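PDB 5GN1: ATP-dependent helicase FUN30 from Saccharomyces cerevisiae S288c, which uses ATP hydrolysis to remodel nucleosomes, serving DNA end resection at double-strand breaks and heterochromatin organization, here represented by the C-terminal part of its ATPase domain. Local coordinates for residues I61-Y66 with A110-P114; R118-N122 with K173-H177; L194-V199 with L222-Y227; E203-I207 with F248-I254; F279-F283 with E316-H320. All coordinates share one frame; numbering follows the deposited sequence. Where two conformers were deposited one is given.

Interaction 1 of 5, residues I61-Y66 with A110-P114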
# COMPACT_ATOMS: atom_id res chain seq x y z
N ILE A 61 5.82 -2.46 -15.47
CA ILE A 61 5.58 -3.61 -14.61
C ILE A 61 4.17 -3.59 -14.04
O ILE A 61 3.49 -4.62 -14.00
CB ILE A 61 6.62 -3.67 -13.47
CG1 ILE A 61 8.04 -3.42 -13.98
CG2 ILE A 61 6.51 -4.99 -12.73
CD1 ILE A 61 9.00 -2.99 -12.88
N GLN A 62 3.72 -2.41 -13.59
CA GLN A 62 2.36 -2.28 -13.05
C GLN A 62 1.32 -2.53 -14.13
O GLN A 62 0.28 -3.15 -13.86
CB GLN A 62 2.15 -0.89 -12.45
CG GLN A 62 3.01 -0.54 -11.25
CD GLN A 62 2.84 0.92 -10.87
OE1 GLN A 62 3.58 1.79 -11.35
NE2 GLN A 62 1.82 1.21 -10.08
N LYS A 63 1.54 -2.01 -15.34
CA LYS A 63 0.58 -2.21 -16.41
C LYS A 63 0.35 -3.69 -16.68
O LYS A 63 -0.79 -4.13 -16.87
CB LYS A 63 1.06 -1.49 -17.68
CG LYS A 63 -0.05 -0.84 -18.51
CD LYS A 63 0.53 -0.04 -19.68
CE LYS A 63 1.64 0.94 -19.24
NZ LYS A 63 1.14 2.22 -18.61
N LYS A 64 1.43 -4.48 -16.70
CA LYS A 64 1.31 -5.92 -16.91
C LYS A 64 0.48 -6.57 -15.81
O LYS A 64 -0.42 -7.38 -16.09
CB LYS A 64 2.70 -6.56 -16.98
CG LYS A 64 3.44 -6.28 -18.29
CD LYS A 64 4.56 -7.30 -18.53
CE LYS A 64 5.45 -6.91 -19.70
NZ LYS A 64 6.55 -7.89 -19.91
N ILE A 65 0.77 -6.24 -14.55
CA ILE A 65 0.03 -6.80 -13.42
C ILE A 65 -1.43 -6.36 -13.47
O ILE A 65 -2.35 -7.18 -13.28
CB ILE A 65 0.69 -6.39 -12.09
CG1 ILE A 65 2.08 -7.00 -11.96
CG2 ILE A 65 -0.20 -6.77 -10.91
CD1 ILE A 65 2.87 -6.49 -10.76
N TYR A 66 -1.68 -5.07 -13.71
CA TYR A 66 -3.05 -4.57 -13.77
C TYR A 66 -3.85 -5.26 -14.87
O TYR A 66 -5.00 -5.67 -14.66
CB TYR A 66 -3.03 -3.04 -13.97
CG TYR A 66 -4.30 -2.34 -13.58
CD1 TYR A 66 -5.36 -2.22 -14.46
CD2 TYR A 66 -4.44 -1.77 -12.31
CE1 TYR A 66 -6.53 -1.58 -14.10
CE2 TYR A 66 -5.60 -1.13 -11.95
CZ TYR A 66 -6.64 -1.04 -12.84
OH TYR A 66 -7.81 -0.41 -12.48
N ALA A 110 -2.31 -3.08 -7.38
CA ALA A 110 -1.52 -2.90 -8.61
C ALA A 110 -1.36 -1.42 -8.95
O ALA A 110 -0.33 -1.03 -9.51
CB ALA A 110 -2.18 -3.67 -9.77
N SER A 111 -2.34 -0.59 -8.61
CA SER A 111 -2.19 0.86 -8.77
C SER A 111 -1.13 1.45 -7.85
O SER A 111 -0.72 2.60 -8.06
CB SER A 111 -3.52 1.55 -8.48
OG SER A 111 -4.60 0.97 -9.21
N LEU A 112 -0.70 0.72 -6.81
CA LEU A 112 0.24 1.22 -5.81
C LEU A 112 1.68 0.78 -6.05
O LEU A 112 2.58 1.62 -6.09
CB LEU A 112 -0.20 0.77 -4.40
CG LEU A 112 -1.58 1.28 -4.03
CD1 LEU A 112 -2.03 0.76 -2.65
CD2 LEU A 112 -1.58 2.81 -4.10
N HIS A 113 1.91 -0.53 -6.17
CA HIS A 113 3.28 -1.03 -6.21
C HIS A 113 3.37 -2.49 -6.66
O HIS A 113 2.65 -3.35 -6.13
CB HIS A 113 3.93 -0.89 -4.83
CG HIS A 113 5.41 -0.73 -4.89
ND1 HIS A 113 6.24 -1.74 -5.33
CD2 HIS A 113 6.21 0.32 -4.61
CE1 HIS A 113 7.49 -1.32 -5.32
NE2 HIS A 113 7.50 -0.07 -4.89
N PRO A 114 4.23 -2.79 -7.64
CA PRO A 114 4.42 -4.19 -8.06
C PRO A 114 4.81 -5.13 -6.95
O PRO A 114 4.47 -6.32 -7.00
CB PRO A 114 5.54 -4.09 -9.10
CG PRO A 114 5.39 -2.71 -9.69
CD PRO A 114 4.89 -1.83 -8.55
O HOH W 1 1.39 4.06 -10.05

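Interaction 2 of 5, residues R118-N122 with K173-H177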
# COMPACT_ATOMS: atom_id res chain seq x y z
N ARG A 118 3.45 -11.28 -6.12
CA ARG A 118 4.55 -12.20 -6.34
C ARG A 118 4.67 -12.40 -7.85
O ARG A 118 3.81 -13.04 -8.47
CB ARG A 118 4.29 -13.55 -5.66
CG ARG A 118 5.46 -14.54 -5.80
CD ARG A 118 5.28 -15.80 -4.93
NE ARG A 118 4.20 -16.67 -5.39
CZ ARG A 118 4.33 -17.60 -6.34
NH1 ARG A 118 5.49 -17.79 -6.95
NH2 ARG A 118 3.28 -18.35 -6.68
N ASN A 119 5.70 -11.79 -8.44
CA ASN A 119 6.20 -12.06 -9.79
C ASN A 119 7.69 -12.26 -9.97
O ASN A 119 8.12 -13.06 -10.80
CB ASN A 119 5.88 -10.80 -10.60
CG ASN A 119 4.41 -10.62 -10.86
OD1 ASN A 119 3.81 -11.30 -11.70
ND2 ASN A 119 3.82 -9.68 -10.14
N ILE A 120 8.49 -11.58 -9.14
CA ILE A 120 9.94 -11.75 -9.22
C ILE A 120 10.25 -13.11 -8.62
O ILE A 120 11.00 -13.91 -9.20
CB ILE A 120 10.65 -10.61 -8.47
CG1 ILE A 120 10.40 -9.28 -9.19
CG2 ILE A 120 12.14 -10.90 -8.32
CD1 ILE A 120 10.88 -8.07 -8.41
N TYR A 121 9.64 -13.41 -7.47
CA TYR A 121 9.83 -14.70 -6.81
C TYR A 121 8.86 -15.72 -7.40
O TYR A 121 7.90 -16.16 -6.77
CB TYR A 121 9.64 -14.54 -5.30
CG TYR A 121 10.70 -13.71 -4.60
CD1 TYR A 121 10.58 -12.32 -4.51
CD2 TYR A 121 11.81 -14.30 -4.02
CE1 TYR A 121 11.53 -11.56 -3.87
CE2 TYR A 121 12.78 -13.55 -3.38
CZ TYR A 121 12.63 -12.16 -3.31
OH TYR A 121 13.57 -11.39 -2.67
N ASN A 122 9.10 -16.09 -8.65
CA ASN A 122 8.25 -16.99 -9.40
C ASN A 122 8.31 -18.43 -8.89
O ASN A 122 9.15 -18.75 -8.11
CB ASN A 122 8.60 -16.95 -10.87
CG ASN A 122 10.01 -17.39 -11.12
OD1 ASN A 122 10.46 -18.35 -10.57
ND2 ASN A 122 10.70 -16.67 -11.93
N LYS A 173 21.07 -14.62 -0.76
CA LYS A 173 21.33 -14.55 -2.20
C LYS A 173 20.07 -14.31 -3.00
O LYS A 173 20.15 -13.93 -4.17
CB LYS A 173 22.04 -15.83 -2.68
CG LYS A 173 21.14 -17.02 -3.03
CD LYS A 173 21.95 -18.02 -3.88
CE LYS A 173 21.69 -19.47 -3.52
NZ LYS A 173 22.04 -20.41 -4.63
N TYR A 174 18.89 -14.50 -2.39
CA TYR A 174 17.63 -14.24 -3.05
C TYR A 174 17.06 -12.86 -2.73
O TYR A 174 16.05 -12.47 -3.33
CB TYR A 174 16.60 -15.32 -2.68
CG TYR A 174 17.03 -16.71 -3.08
CD1 TYR A 174 16.83 -17.18 -4.38
CD2 TYR A 174 17.64 -17.56 -2.16
CE1 TYR A 174 17.23 -18.46 -4.75
CE2 TYR A 174 18.04 -18.83 -2.52
CZ TYR A 174 17.84 -19.27 -3.81
OH TYR A 174 18.23 -20.54 -4.17
N GLN A 175 17.68 -12.11 -1.80
CA GLN A 175 17.23 -10.76 -1.49
C GLN A 175 17.18 -9.89 -2.74
O GLN A 175 17.96 -10.06 -3.68
CB GLN A 175 18.18 -10.10 -0.49
CG GLN A 175 18.24 -10.71 0.87
CD GLN A 175 19.14 -9.92 1.80
OE1 GLN A 175 19.68 -8.87 1.42
NE2 GLN A 175 19.28 -10.40 3.03
N LEU A 176 16.26 -8.94 -2.74
CA LEU A 176 16.27 -7.90 -3.76
C LEU A 176 17.41 -6.92 -3.49
O LEU A 176 17.62 -6.50 -2.35
CB LEU A 176 14.93 -7.17 -3.79
CG LEU A 176 13.69 -8.06 -3.96
CD1 LEU A 176 12.42 -7.22 -3.88
CD2 LEU A 176 13.75 -8.84 -5.28
N HIS A 177 18.16 -6.57 -4.54
CA HIS A 177 19.26 -5.63 -4.36
C HIS A 177 19.46 -4.76 -5.60
O HIS A 177 20.57 -4.30 -5.86
CB HIS A 177 20.56 -6.36 -4.00
CG HIS A 177 21.02 -7.34 -5.04
ND1 HIS A 177 20.67 -8.67 -5.01
CD2 HIS A 177 21.79 -7.17 -6.14
CE1 HIS A 177 21.21 -9.29 -6.05
NE2 HIS A 177 21.89 -8.40 -6.76

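Interaction 3 of 5, residues L194-V199 with L222-Y227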
# COMPACT_ATOMS: atom_id res chain seq x y z
N LEU A 194 8.44 14.85 -2.53
CA LEU A 194 9.28 14.92 -1.33
C LEU A 194 10.47 15.87 -1.53
O LEU A 194 10.85 16.59 -0.60
CB LEU A 194 9.77 13.52 -0.95
CG LEU A 194 8.70 12.56 -0.40
CD1 LEU A 194 9.34 11.25 -0.03
CD2 LEU A 194 7.96 13.16 0.78
N LYS A 195 11.06 15.88 -2.73
CA LYS A 195 12.16 16.80 -2.99
C LYS A 195 11.70 18.26 -2.86
O LYS A 195 12.40 19.08 -2.25
CB LYS A 195 12.76 16.55 -4.37
CG LYS A 195 14.07 17.31 -4.55
CD LYS A 195 14.49 17.49 -5.99
CE LYS A 195 15.46 18.67 -6.13
NZ LYS A 195 14.82 19.99 -5.82
N THR A 196 10.53 18.59 -3.40
CA THR A 196 10.00 19.93 -3.22
C THR A 196 9.82 20.27 -1.74
O THR A 196 10.27 21.33 -1.29
CB THR A 196 8.66 20.06 -3.96
OG1 THR A 196 8.88 19.88 -5.36
CG2 THR A 196 8.06 21.43 -3.70
N ILE A 197 9.16 19.39 -0.98
CA ILE A 197 8.83 19.69 0.41
C ILE A 197 10.08 19.79 1.26
O ILE A 197 10.25 20.71 2.07
CB ILE A 197 7.88 18.61 0.97
CG1 ILE A 197 6.51 18.66 0.30
CG2 ILE A 197 7.76 18.70 2.50
CD1 ILE A 197 5.65 17.44 0.63
N ILE A 198 10.98 18.82 1.10
CA ILE A 198 12.08 18.65 2.05
C ILE A 198 13.31 19.45 1.63
O ILE A 198 13.93 20.11 2.46
CB ILE A 198 12.40 17.15 2.21
CG1 ILE A 198 11.19 16.41 2.78
CG2 ILE A 198 13.59 16.95 3.15
CD1 ILE A 198 11.32 14.90 2.73
N VAL A 199 13.67 19.42 0.35
CA VAL A 199 14.87 20.14 -0.09
C VAL A 199 14.54 21.59 -0.40
O VAL A 199 15.21 22.50 0.10
CB VAL A 199 15.50 19.43 -1.30
CG1 VAL A 199 16.85 20.05 -1.65
CG2 VAL A 199 15.67 17.95 -1.01
N LEU A 222 12.42 5.35 1.43
CA LEU A 222 12.92 6.55 2.10
C LEU A 222 14.40 6.41 2.44
O LEU A 222 15.15 7.39 2.34
CB LEU A 222 12.07 6.86 3.34
CG LEU A 222 10.59 7.18 3.02
CD1 LEU A 222 9.76 7.52 4.26
CD2 LEU A 222 10.48 8.30 1.98
N SER A 223 14.84 5.19 2.80
CA SER A 223 16.25 4.95 3.05
C SER A 223 17.08 5.14 1.79
O SER A 223 18.16 5.75 1.83
CB SER A 223 16.44 3.54 3.61
OG SER A 223 17.82 3.23 3.80
N THR A 224 16.60 4.61 0.66
CA THR A 224 17.28 4.85 -0.61
C THR A 224 17.38 6.34 -0.90
O THR A 224 18.40 6.81 -1.41
CB THR A 224 16.55 4.14 -1.75
OG1 THR A 224 16.77 2.73 -1.65
CG2 THR A 224 17.04 4.62 -3.13
N LEU A 225 16.34 7.12 -0.55
CA LEU A 225 16.32 8.54 -0.86
C LEU A 225 17.04 9.37 0.19
O LEU A 225 17.09 10.60 0.07
CB LEU A 225 14.86 9.03 -1.00
CG LEU A 225 14.04 8.55 -2.21
CD1 LEU A 225 12.57 8.96 -2.08
CD2 LEU A 225 14.61 9.07 -3.55
N ASP A 226 17.57 8.72 1.22
CA ASP A 226 18.36 9.35 2.28
C ASP A 226 17.54 10.34 3.11
O ASP A 226 18.06 11.34 3.60
CB ASP A 226 19.61 10.04 1.69
CG ASP A 226 20.68 10.28 2.73
OD1 ASP A 226 20.77 9.48 3.69
OD2 ASP A 226 21.43 11.28 2.59
N TYR A 227 16.25 10.06 3.28
CA TYR A 227 15.39 10.84 4.17
C TYR A 227 15.15 10.05 5.45
O TYR A 227 14.61 8.94 5.40
CB TYR A 227 14.04 11.15 3.52
CG TYR A 227 14.06 12.00 2.26
CD1 TYR A 227 14.83 13.15 2.17
CD2 TYR A 227 13.26 11.66 1.17
CE1 TYR A 227 14.82 13.93 1.00
CE2 TYR A 227 13.24 12.42 0.03
CZ TYR A 227 14.02 13.55 -0.06
OH TYR A 227 13.97 14.28 -1.24

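Interaction 4 of 5, residues E203-I207 with F248-I254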
# COMPACT_ATOMS: atom_id res chain seq x y z
N GLU A 203 10.60 21.73 4.73
CA GLU A 203 9.47 21.46 5.60
C GLU A 203 9.38 19.96 5.92
O GLU A 203 10.12 19.14 5.37
CB GLU A 203 8.17 21.98 4.96
CG GLU A 203 8.05 23.52 4.97
CD GLU A 203 6.86 24.06 4.15
OE1 GLU A 203 6.24 23.28 3.39
OE2 GLU A 203 6.53 25.27 4.28
N LYS A 204 8.47 19.63 6.83
CA LYS A 204 8.18 18.26 7.22
C LYS A 204 6.87 17.80 6.59
O LYS A 204 6.07 18.61 6.12
CB LYS A 204 8.12 18.14 8.74
CG LYS A 204 9.42 18.53 9.43
CD LYS A 204 9.53 17.82 10.75
CE LYS A 204 10.87 18.09 11.42
NZ LYS A 204 11.19 17.07 12.47
N VAL A 205 6.66 16.48 6.57
CA VAL A 205 5.53 15.91 5.85
C VAL A 205 5.07 14.64 6.57
O VAL A 205 5.88 13.87 7.09
CB VAL A 205 5.90 15.63 4.37
CG1 VAL A 205 7.08 14.65 4.25
CG2 VAL A 205 4.67 15.13 3.60
N LEU A 206 3.75 14.44 6.60
CA LEU A 206 3.13 13.18 7.00
C LEU A 206 2.72 12.39 5.76
O LEU A 206 2.10 12.95 4.85
CB LEU A 206 1.89 13.41 7.87
CG LEU A 206 2.02 14.45 8.98
CD1 LEU A 206 0.70 14.59 9.74
CD2 LEU A 206 3.18 14.05 9.90
N ILE A 207 3.04 11.10 5.73
CA ILE A 207 2.61 10.21 4.65
C ILE A 207 1.67 9.16 5.24
O ILE A 207 2.05 8.45 6.18
CB ILE A 207 3.79 9.55 3.93
CG1 ILE A 207 4.81 10.61 3.52
CG2 ILE A 207 3.28 8.78 2.68
CD1 ILE A 207 6.05 10.04 2.83
N PHE A 248 9.81 13.42 16.62
CA PHE A 248 9.45 14.15 15.41
C PHE A 248 9.51 15.66 15.66
O PHE A 248 9.98 16.41 14.80
CB PHE A 248 8.05 13.75 14.94
CG PHE A 248 7.75 14.15 13.53
CD1 PHE A 248 8.63 13.84 12.51
CD2 PHE A 248 6.58 14.83 13.21
CE1 PHE A 248 8.36 14.20 11.20
CE2 PHE A 248 6.30 15.19 11.91
CZ PHE A 248 7.20 14.88 10.90
N TYR A 249 9.04 16.08 16.82
CA TYR A 249 9.05 17.50 17.18
C TYR A 249 10.45 18.00 17.47
O TYR A 249 10.77 19.15 17.16
CB TYR A 249 8.16 17.74 18.40
CG TYR A 249 6.70 17.94 18.09
CD1 TYR A 249 6.21 19.20 17.80
CD2 TYR A 249 5.82 16.86 18.08
CE1 TYR A 249 4.86 19.39 17.51
CE2 TYR A 249 4.49 17.03 17.78
CZ TYR A 249 4.00 18.30 17.51
OH TYR A 249 2.65 18.46 17.23
N GLU A 250 11.29 17.17 18.10
CA GLU A 250 12.56 17.64 18.65
C GLU A 250 13.66 17.68 17.59
O GLU A 250 14.52 18.57 17.62
CB GLU A 250 12.97 16.75 19.83
CG GLU A 250 14.13 17.27 20.69
CD GLU A 250 15.50 16.91 20.12
OE1 GLU A 250 15.60 15.96 19.31
OE2 GLU A 250 16.48 17.60 20.47
N ASP A 251 13.63 16.74 16.64
CA ASP A 251 14.72 16.55 15.68
C ASP A 251 14.35 17.20 14.34
O ASP A 251 13.56 16.65 13.57
CB ASP A 251 15.00 15.06 15.51
CG ASP A 251 16.38 14.78 14.89
OD1 ASP A 251 16.87 15.62 14.10
OD2 ASP A 251 16.95 13.72 15.20
N LYS A 252 14.94 18.36 14.06
CA LYS A 252 14.67 19.06 12.81
C LYS A 252 15.16 18.29 11.59
O LYS A 252 14.74 18.60 10.46
CB LYS A 252 15.33 20.45 12.83
CG LYS A 252 14.68 21.45 13.78
CD LYS A 252 13.29 21.84 13.31
CE LYS A 252 12.67 22.85 14.27
NZ LYS A 252 11.19 22.79 14.25
N ASP A 253 16.04 17.31 11.78
CA ASP A 253 16.60 16.55 10.67
C ASP A 253 15.81 15.29 10.33
O ASP A 253 16.30 14.46 9.56
CB ASP A 253 18.06 16.18 10.97
CG ASP A 253 18.85 15.82 9.72
OD1 ASP A 253 18.67 16.49 8.68
OD2 ASP A 253 19.68 14.88 9.80
N ILE A 254 14.62 15.12 10.91
CA ILE A 254 13.74 14.01 10.54
C ILE A 254 12.55 14.59 9.79
O ILE A 254 11.60 15.07 10.41
CB ILE A 254 13.26 13.20 11.76
CG1 ILE A 254 14.43 12.72 12.60
CG2 ILE A 254 12.45 11.98 11.30
CD1 ILE A 254 14.01 11.76 13.74
O HOH W 2 10.64 19.63 14.15

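Interaction 5 of 5, residues F279-F283 with E316-H320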
# COMPACT_ATOMS: atom_id res chain seq x y z
N PHE A 279 -1.04 8.57 0.37
CA PHE A 279 -0.44 7.70 -0.64
C PHE A 279 -1.52 6.94 -1.39
O PHE A 279 -1.37 6.67 -2.59
CB PHE A 279 0.56 6.75 -0.01
CG PHE A 279 1.46 6.05 -1.00
CD1 PHE A 279 2.62 6.66 -1.46
CD2 PHE A 279 1.14 4.78 -1.46
CE1 PHE A 279 3.45 6.02 -2.37
CE2 PHE A 279 1.97 4.12 -2.37
CZ PHE A 279 3.13 4.75 -2.82
N ASP A 280 -2.62 6.62 -0.73
CA ASP A 280 -3.73 5.91 -1.35
C ASP A 280 -4.99 6.32 -0.61
O ASP A 280 -5.01 6.36 0.62
CB ASP A 280 -3.51 4.38 -1.30
CG ASP A 280 -3.11 3.89 0.10
OD1 ASP A 280 -4.02 3.66 0.93
OD2 ASP A 280 -1.88 3.77 0.36
N GLN A 281 -6.02 6.68 -1.36
CA GLN A 281 -7.14 7.30 -0.69
C GLN A 281 -8.06 6.25 -0.08
O GLN A 281 -8.05 5.07 -0.44
CB GLN A 281 -7.91 8.20 -1.65
CG GLN A 281 -8.62 7.46 -2.75
CD GLN A 281 -9.06 8.38 -3.87
OE1 GLN A 281 -8.88 8.06 -5.05
NE2 GLN A 281 -9.64 9.53 -3.51
N SER A 282 -8.85 6.69 0.89
CA SER A 282 -9.90 5.89 1.48
C SER A 282 -11.20 6.09 0.72
O SER A 282 -11.46 7.15 0.15
CB SER A 282 -10.09 6.26 2.95
OG SER A 282 -11.20 5.58 3.51
N PHE A 283 -12.04 5.04 0.71
CA PHE A 283 -13.37 5.18 0.12
C PHE A 283 -14.27 6.05 0.98
O PHE A 283 -15.29 6.53 0.48
CB PHE A 283 -14.01 3.81 -0.10
CG PHE A 283 -15.29 3.86 -0.91
CD1 PHE A 283 -15.25 3.98 -2.29
CD2 PHE A 283 -16.53 3.78 -0.28
CE1 PHE A 283 -16.43 4.02 -3.04
CE2 PHE A 283 -17.71 3.82 -1.02
CZ PHE A 283 -17.66 3.95 -2.41
N GLU A 316 -8.35 3.68 -9.00
CA GLU A 316 -8.27 4.81 -8.06
C GLU A 316 -9.07 6.00 -8.56
O GLU A 316 -9.61 6.77 -7.76
CB GLU A 316 -6.81 5.20 -7.83
CG GLU A 316 -6.02 4.13 -7.04
CD GLU A 316 -4.65 4.64 -6.56
OE1 GLU A 316 -4.07 5.53 -7.21
OE2 GLU A 316 -4.18 4.15 -5.51
N GLU A 317 -9.15 6.18 -9.88
CA GLU A 317 -10.02 7.22 -10.43
C GLU A 317 -11.48 6.94 -10.09
O GLU A 317 -12.21 7.86 -9.68
CB GLU A 317 -9.81 7.33 -11.94
CG GLU A 317 -8.43 7.86 -12.32
CD GLU A 317 -8.27 8.13 -13.81
OE1 GLU A 317 -8.11 7.18 -14.60
OE2 GLU A 317 -8.32 9.32 -14.19
N LYS A 318 -11.93 5.68 -10.21
CA LYS A 318 -13.30 5.34 -9.86
C LYS A 318 -13.56 5.54 -8.37
O LYS A 318 -14.64 5.99 -7.97
CB LYS A 318 -13.59 3.88 -10.24
CG LYS A 318 -13.42 3.60 -11.71
CD LYS A 318 -14.27 4.54 -12.52
CE LYS A 318 -13.62 4.87 -13.85
NZ LYS A 318 -14.45 5.86 -14.59
N ILE A 319 -12.58 5.20 -7.54
CA ILE A 319 -12.75 5.38 -6.10
C ILE A 319 -12.82 6.87 -5.75
O ILE A 319 -13.61 7.28 -4.89
CB ILE A 319 -11.63 4.64 -5.34
CG1 ILE A 319 -11.87 3.13 -5.45
CG2 ILE A 319 -11.54 5.11 -3.87
CD1 ILE A 319 -10.77 2.29 -4.86
N HIS A 320 -12.02 7.70 -6.42
CA HIS A 320 -12.09 9.14 -6.18
C HIS A 320 -13.46 9.70 -6.54
O HIS A 320 -14.00 10.55 -5.82
CB HIS A 320 -10.99 9.85 -6.97
CG HIS A 320 -10.89 11.32 -6.70
ND1 HIS A 320 -10.83 11.84 -5.42
CD2 HIS A 320 -10.84 12.38 -7.54
CE1 HIS A 320 -10.75 13.16 -5.48
NE2 HIS A 320 -10.75 13.51 -6.76

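Interaction 1 of 5, residues I61-Y66 with A110-P114
Gln-62, Ile-65 and Tyr-66, near the start of helix 60-82, pack against Ala-110 and Pro-114, where helix 100-110 runs out into a loop: a buried, largely apolar helix-to-loop contact with one direct polar tie. Pro-114 offers its ring to Ile-61, Gln-62 and Ile-65, about one turn of the helix. CD of the proline lies 3.5 Å from Gln-62 CG, while Pro-114 CB meets Ile-61 CG2 and Ile-65 CD1 at 3.9 and 4.0 Å, both isoleucines crossing it at about a right angle. Further along, the methyl of Ala-110 sits between Ile-65 CG2 and Tyr-66 CD2, 3.9 Å from each. The Gln-62 chain is extended beyond CG and carries NE2 to Ala-110 O at 3.2 Å, a nearly straight bond (163°) in the carbonyl plane. A water accepts from Gln-62 NE2 at 2.9 Å and donates to Ser-111 O, and Gln-62 OE1 takes the backbone N of Gly-185, leaving the amide little freedom to turn. Ser-111 OG meets the Tyr-66 ring at its edge, and the phenol OH bonds to Ile-315 N. Helices rooted this way on the RecA-like core are consistent with the helical protrusion that SNF2-family proteins carry on their second ATPase lobe.

Interaction 2 of 5, residues R118-N122 with K173-H177
Tyr-121, which spans the gap to Tyr-174 and Leu-176, is itself fixed through its backbone oxygen: Arg-118 NH1 donates to Tyr-121 O at 2.9 Å. The carbonyl lone pair is met in plane, the oxygen lies at the edge of the guanidinium, and the bond is close to straight (163°). The same guanidinium pairs with Asp-123 and gives its NE to Ser-153 O. The carboxylate of Asp-157 takes the backbone N atoms of Asn-119, Ile-120 and Tyr-121. Tyr-121 is also the centre of an inverse gamma turn, closed by a weak bond of 2.9 Å from Asn-122 N to Ile-120 O.

From this braced turn the ring leaves with CG beside the backbone N and anti to the carbonyl carbon (chi1 -67°), which carries the phenol toward the 173-177 loop. There Tyr-121 OH gives a weak hydrogen bond of 2.8 Å to Tyr-174 O. Leu-176 comes in obliquely, its CD2 3.8 Å from Tyr-121 CE1 and 4.0 Å from Ile-120 CG2. Leu-160 and His-161 of helix 157-166 also touch the tyrosine ring. A phenylalanine in place of Tyr-121 would probably leave Tyr-174 O without its phenol donor and thin the packing on Leu-176 CG. The chemistry therefore implies an uneven joint: several polar bonds hold the backbone of the Tyr-121 turn, whereas one weak bond and a few apolar contacts join its ring to the 173-177 loop.

Interaction 3 of 5, residues L194-V199 with L222-Y227
Helix 185-200 carries Leu-194 and Ile-198 past the end of helix 212-224 with the backbones well apart, 8.7 Å between the CA atoms of Ile-198 and Tyr-227. The first segment is helical, with a wider pi-type turn from Lys-195 to Val-199. The second leaves its helix in a Schellman motif: Asp-226 has positive phi (65°), and Tyr-227 N bonds back to Leu-222 O at 3.0 Å and Asp-226 N to Ser-223 O at 3.1 Å. The chain thus turns back, and the Tyr-227 ring fills the interval. Ile-198 CD1 stands almost on the ring normal, 3.8 Å from the centroid of the Tyr-227 ring, a CH-pi contact over the face; Leu-225 O lies over the opposite face. Leu-194 lays CB 3.8 Å from Tyr-227 CE2, while its CD1 reaches past to Leu-222 CD2 at 3.7 Å. The phenol oxygen of Tyr-227 passes close to the helix backbone, 3.6 Å from Lys-195 CA. Beneath this contact lies the parallel sheet: Leu-194 rests on Val-205 and Ile-277, and Ile-198, Leu-222 and Tyr-227 share Ile-256, so helices 185-200 and 212-224 cover one face together.

Interaction 4 of 5, residues E203-I207 with F248-I254
Lys-204 sends its side chain to the C-terminal end of helix 241-250 and the turn after it, where its ammonium is gripped by three main-chain carbonyls. CG sits beside the backbone N (chi1 -60°), and the extended chain beyond CG brings NZ to the helix end. Lys-204 NZ bonds to Asp-251 O at 2.6 Å, with the donor above the carbonyl plane. It meets Phe-248 O at 2.7 Å in the carbonyl plane and Ile-254 O at 2.9 Å, tilted out of that plane. Ile-254 N reaches Asp-251 O from the face opposite Lys-204 NZ, closing the type I turn. A water lies 3.1 Å from Lys-204 NZ as a weak further acceptor, which must share a hydrogen with a carbonyl. A positive charge so close to a helix C-terminal end is likely to be stabilised by the carbonyls gathered there.

Phe-248, its CG anti to the backbone N (chi1 -163°), slides past the lysine in the reverse direction. Lys-204 CD makes an off-centre CH-pi contact 4.2 Å from the centroid of the Phe-248 ring, and Lys-204 NZ an off-centre cation-pi contact at 4.5 Å. Leu-206 CD2 touches Phe-248 CE2 at 3.9 Å. Within the turn, Asp-251 OD1 accepts from Asp-253 N, an Asx turn.

Side chains alternate into the strand: those of Lys-204, just before it, and Leu-206 reach the helix 241-250 side, while Val-205 and Ile-207 meet helix 185-200 on the other face of the sheet. Backbone bonds tie strand 205-209 to its neighbours 256-260 and 275-278.

Interaction 5 of 5, residues F279-F283 with E316-H320
Glu-316, in the first turn of helix 315-322, stretches its carboxylate past Asp-280, with OE2 4.3 Å from Asp-280 CB. The acid is claimed from outside the pair: OE1 takes Thr-311 N and OE2 forms a salt bridge with Lys-186, while Asp-280 bonds to Ser-209 and Leu-210. Three residues on, Ile-319 supplies the apolar centre. Its CG2, anti to the backbone N (chi1 -72° for CG1), lies 3.9 Å from Gln-281 CG, the two side chains running past each other in opposite directions. The same methyl meets the edge of the Phe-283 ring, 4.2 Å from CD1. This belongs to the second RecA-like lobe: the loop leaves parallel strand 275-278 for helix 285-292, and helix 315-322 follows the adjacent strand 304-311, so two neighbouring strand ends are bridged. An alanine here in place of Gln-281 would probably open a gap beside Ile-319 CG2 and strip the cover from CA and CB of His-320. His-320 comes last, its side chain crossing that of Gln-281 at about a right angle. Gln-281 CD is 3.9 Å from both CA and CB of His-320, and the amide and imidazole planes are 30° apart.

Interactions 1 and 4 are the buried contacts; interactions 2, 3 and 5 are partly buried. Interactions 3 and 4 work on the same sheet from opposite faces and touch through Ile-197 O and Glu-203 N, a probable hydrogen bond of 2.9 Å, and through Leu-194 and Val-205; the first is apolar and aromatic, the second turns on one charged amine. Interactions 1 and 5 meet at Leu-112, whose CD2 packs on Glu-316 and Asp-280, joining the helical part to the RecA-like lobe. Interaction 2 joins two loops among the helices, touching interaction 1 through Ile-65 and Asn-119; a single weak phenol bond and apolar packing cross it, while outside polar partners help hold its turn.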